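Amidase, hydantoinase/carbamoylase family (Paraburkholderia phymatum, PDB 6C0D) probably hydrolyses N-carbamoyl-L-amino acids as a zinc-binding, homodimeric amidase of the peptidase M20 family. Local coordinates at residues R220-R225 with L326-G331. Residues are numbered along the deposited sequence; the frame is centred on the assembly and turned at random.
Sequences REFQLR and LIACEG
Phe-222 sets its CG anti to its own carbonyl carbon (chi1 -67°), and Leu-326 sets its CG anti to its backbone N (chi1 -176°), which puts Leu-326 CG 3.7 Å from Phe-222 CD1. The two side chains approach obliquely, and Leu-326 CD1 also touches Phe-222 CD1. Ala-328 CB comes obliquely to the same ring, 3.9 Å from Phe-222 CE1. Leu-224 joins this apolar face, its CD1 4.0 Å from Leu-326 CD1 in one of its two modelled conformers, and helix 299-317 packs here through Leu-309, which touches both Phe-222 and Leu-326. On the other face, in one of two modelled conformers, the Arg-225 guanidinium lies with one face against Ile-327 CD1, though how closely they approach is doubtful. Along the backbones, Gln-223 and Ile-327 form an antiparallel hydrogen-bonded pair, both side chains on the face opposite Phe-222: Gln-223 N gives to Ile-327 O at 2.9 Å, and Ile-327 N returns a bond to Gln-223 O at 2.8 Å. Farther on, Cys-329 N reaches Glu-221 O from above the carbonyl plane, 37° out of it, while one water accepts from Glu-221 N and donates to Cys-329 O, continuing the pairing by a bridge. Cys-329 CB packs on Glu-221 CB, and Phe-281 of the second subunit touches both residues; Glu-221 OE2 is hydrogen-bonded to Gln-293. Away from the zinc site, strand 210-227 lies between strands 323-328 and 283-296, the latter paired through Phe-222 with Leu-292, in an antiparallel sheet backed by helices, as in the lid (dimerisation) domain of M20-family enzymes.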
loop_
_atom_site.group_PDB
_atom_site.type_symbol
_atom_site.label_atom_id
_atom_site.label_comp_id
_atom_site.label_asym_id
_atom_site.label_seq_id
_atom_site.Cartn_x
_atom_site.Cartn_y
_atom_site.Cartn_z
ATOM N N ARG A 220 -17.061 -0.241 13.799
ATOM C CA ARG A 220 -15.973 0.646 14.188
ATOM C C ARG A 220 -14.936 0.661 13.075
ATOM O O ARG A 220 -14.691 -0.368 12.434
ATOM C CB ARG A 220 -15.302 0.204 15.494
ATOM C CG ARG A 220 -16.172 0.384 16.721
ATOM C CD ARG A 220 -16.443 1.867 17.002
ATOM N NE ARG A 220 -17.141 2.030 18.278
ATOM C CZ ARG A 220 -18.452 1.848 18.454
ATOM N NH1 ARG A 220 -19.251 1.530 17.435
ATOM N NH2 ARG A 220 -18.968 1.998 19.660
ATOM N N GLU A 221 -14.347 1.837 12.845
ATOM C CA GLU A 221 -13.248 1.986 11.895
ATOM C C GLU A 221 -12.132 2.782 12.548
ATOM O O GLU A 221 -12.395 3.733 13.286
ATOM C CB GLU A 221 -13.725 2.677 10.616
ATOM C CG GLU A 221 -14.630 1.746 9.789
ATOM C CD GLU A 221 -15.215 2.407 8.565
ATOM O OE1 GLU A 221 -15.343 3.648 8.550
ATOM O OE2 GLU A 221 -15.546 1.683 7.617
ATOM N N PHE A 222 -10.887 2.381 12.278
ATOM C CA PHE A 222 -9.720 3.054 12.826
ATOM C C PHE A 222 -8.619 3.085 11.783
ATOM O O PHE A 222 -8.526 2.196 10.928
ATOM C CB PHE A 222 -9.167 2.339 14.061
ATOM C CG PHE A 222 -10.080 2.387 15.253
ATOM C CD1 PHE A 222 -9.959 3.404 16.188
ATOM C CD2 PHE A 222 -11.025 1.394 15.458
ATOM C CE1 PHE A 222 -10.788 3.450 17.294
ATOM C CE2 PHE A 222 -11.879 1.444 16.564
ATOM C CZ PHE A 222 -11.744 2.469 17.486
ATOM N N GLN A 223 -7.778 4.108 11.875
ATOM C CA GLN A 223 -6.452 4.054 11.282
ATOM C C GLN A 223 -5.457 3.797 12.395
ATOM O O GLN A 223 -5.576 4.343 13.497
ATOM C CB GLN A 223 -6.070 5.359 10.586
ATOM C CG GLN A 223 -6.772 5.657 9.295
ATOM C CD GLN A 223 -6.158 6.859 8.610
ATOM O OE1 GLN A 223 -5.075 7.313 8.990
ATOM N NE2 GLN A 223 -6.841 7.385 7.603
ATOM N N LEU A 224 -4.476 2.967 12.115
ATOM C CA LEU A 224 -3.403 2.712 13.058
ATOM C C LEU A 224 -2.095 3.053 12.365
ATOM O O LEU A 224 -1.748 2.432 11.349
ATOM C CB LEU A 224 -3.433 1.261 13.519
ATOM C CG LEU A 224 -2.424 0.886 14.588
ATOM C CD1 LEU A 224 -2.635 1.696 15.867
ATOM C CD2 LEU A 224 -2.622 -0.562 14.842
ATOM N N ARG A 225 -1.397 4.058 12.891
ATOM C CA ARG A 225 -0.145 4.552 12.331
ATOM C C ARG A 225 1.029 4.035 13.143
ATOM O O ARG A 225 0.943 3.930 14.370
ATOM C CB ARG A 225 -0.099 6.083 12.334
ATOM C CG ARG A 225 -1.087 6.772 11.416
ATOM C CD ARG A 225 -0.912 8.293 11.505
ATOM N NE ARG A 225 -1.872 9.009 10.666
ATOM C CZ ARG A 225 -2.241 10.272 10.860
ATOM N NH1 ARG A 225 -1.744 10.959 11.878
ATOM N NH2 ARG A 225 -3.125 10.841 10.048
ATOM N N LEU A 326 -3.298 5.381 17.407
ATOM C CA LEU A 326 -4.634 4.950 17.008
ATOM C C LEU A 326 -5.503 6.169 16.734
ATOM O O LEU A 326 -5.572 7.081 17.568
ATOM C CB LEU A 326 -5.260 4.093 18.107
ATOM C CG LEU A 326 -6.624 3.459 17.844
ATOM C CD1 LEU A 326 -6.510 2.370 16.811
ATOM C CD2 LEU A 326 -7.183 2.920 19.150
ATOM N N ILE A 327 -6.185 6.172 15.587
ATOM C CA ILE A 327 -7.032 7.295 15.186
ATOM C C ILE A 327 -8.429 6.771 14.894
ATOM O O ILE A 327 -8.613 5.957 13.981
ATOM C CB ILE A 327 -6.472 8.027 13.957
ATOM C CG1 ILE A 327 -5.033 8.468 14.238
ATOM C CG2 ILE A 327 -7.339 9.223 13.626
ATOM C CD1 ILE A 327 -4.240 8.686 13.004
ATOM N N ALA A 328 -9.411 7.235 15.656
ATOM C CA ALA A 328 -10.788 6.827 15.391
ATOM C C ALA A 328 -11.304 7.537 14.144
ATOM O O ALA A 328 -11.016 8.713 13.920
ATOM C CB ALA A 328 -11.690 7.155 16.588
ATOM N N CYS A 329 -12.036 6.810 13.312
ATOM C CA CYS A 329 -12.673 7.406 12.147
ATOM C C CYS A 329 -14.097 7.813 12.478
ATOM O O CYS A 329 -14.781 7.161 13.272
ATOM C CB CYS A 329 -12.694 6.430 10.974
ATOM S SG CYS A 329 -11.056 5.943 10.498
ATOM N N GLU A 330 -14.544 8.901 11.857
ATOM C CA GLU A 330 -15.920 9.332 12.056
ATOM C C GLU A 330 -16.874 8.267 11.524
ATOM O O GLU A 330 -16.531 7.479 10.636
ATOM C CB GLU A 330 -16.164 10.673 11.362
ATOM N N GLY A 331 -18.069 8.219 12.108
ATOM C CA GLY A 331 -19.128 7.369 11.613
ATOM C C GLY A 331 -19.281 6.024 12.289
ATOM O O GLY A 331 -19.837 5.110 11.671
HETATM O O HOH W 1 -15.728 4.322 13.598
#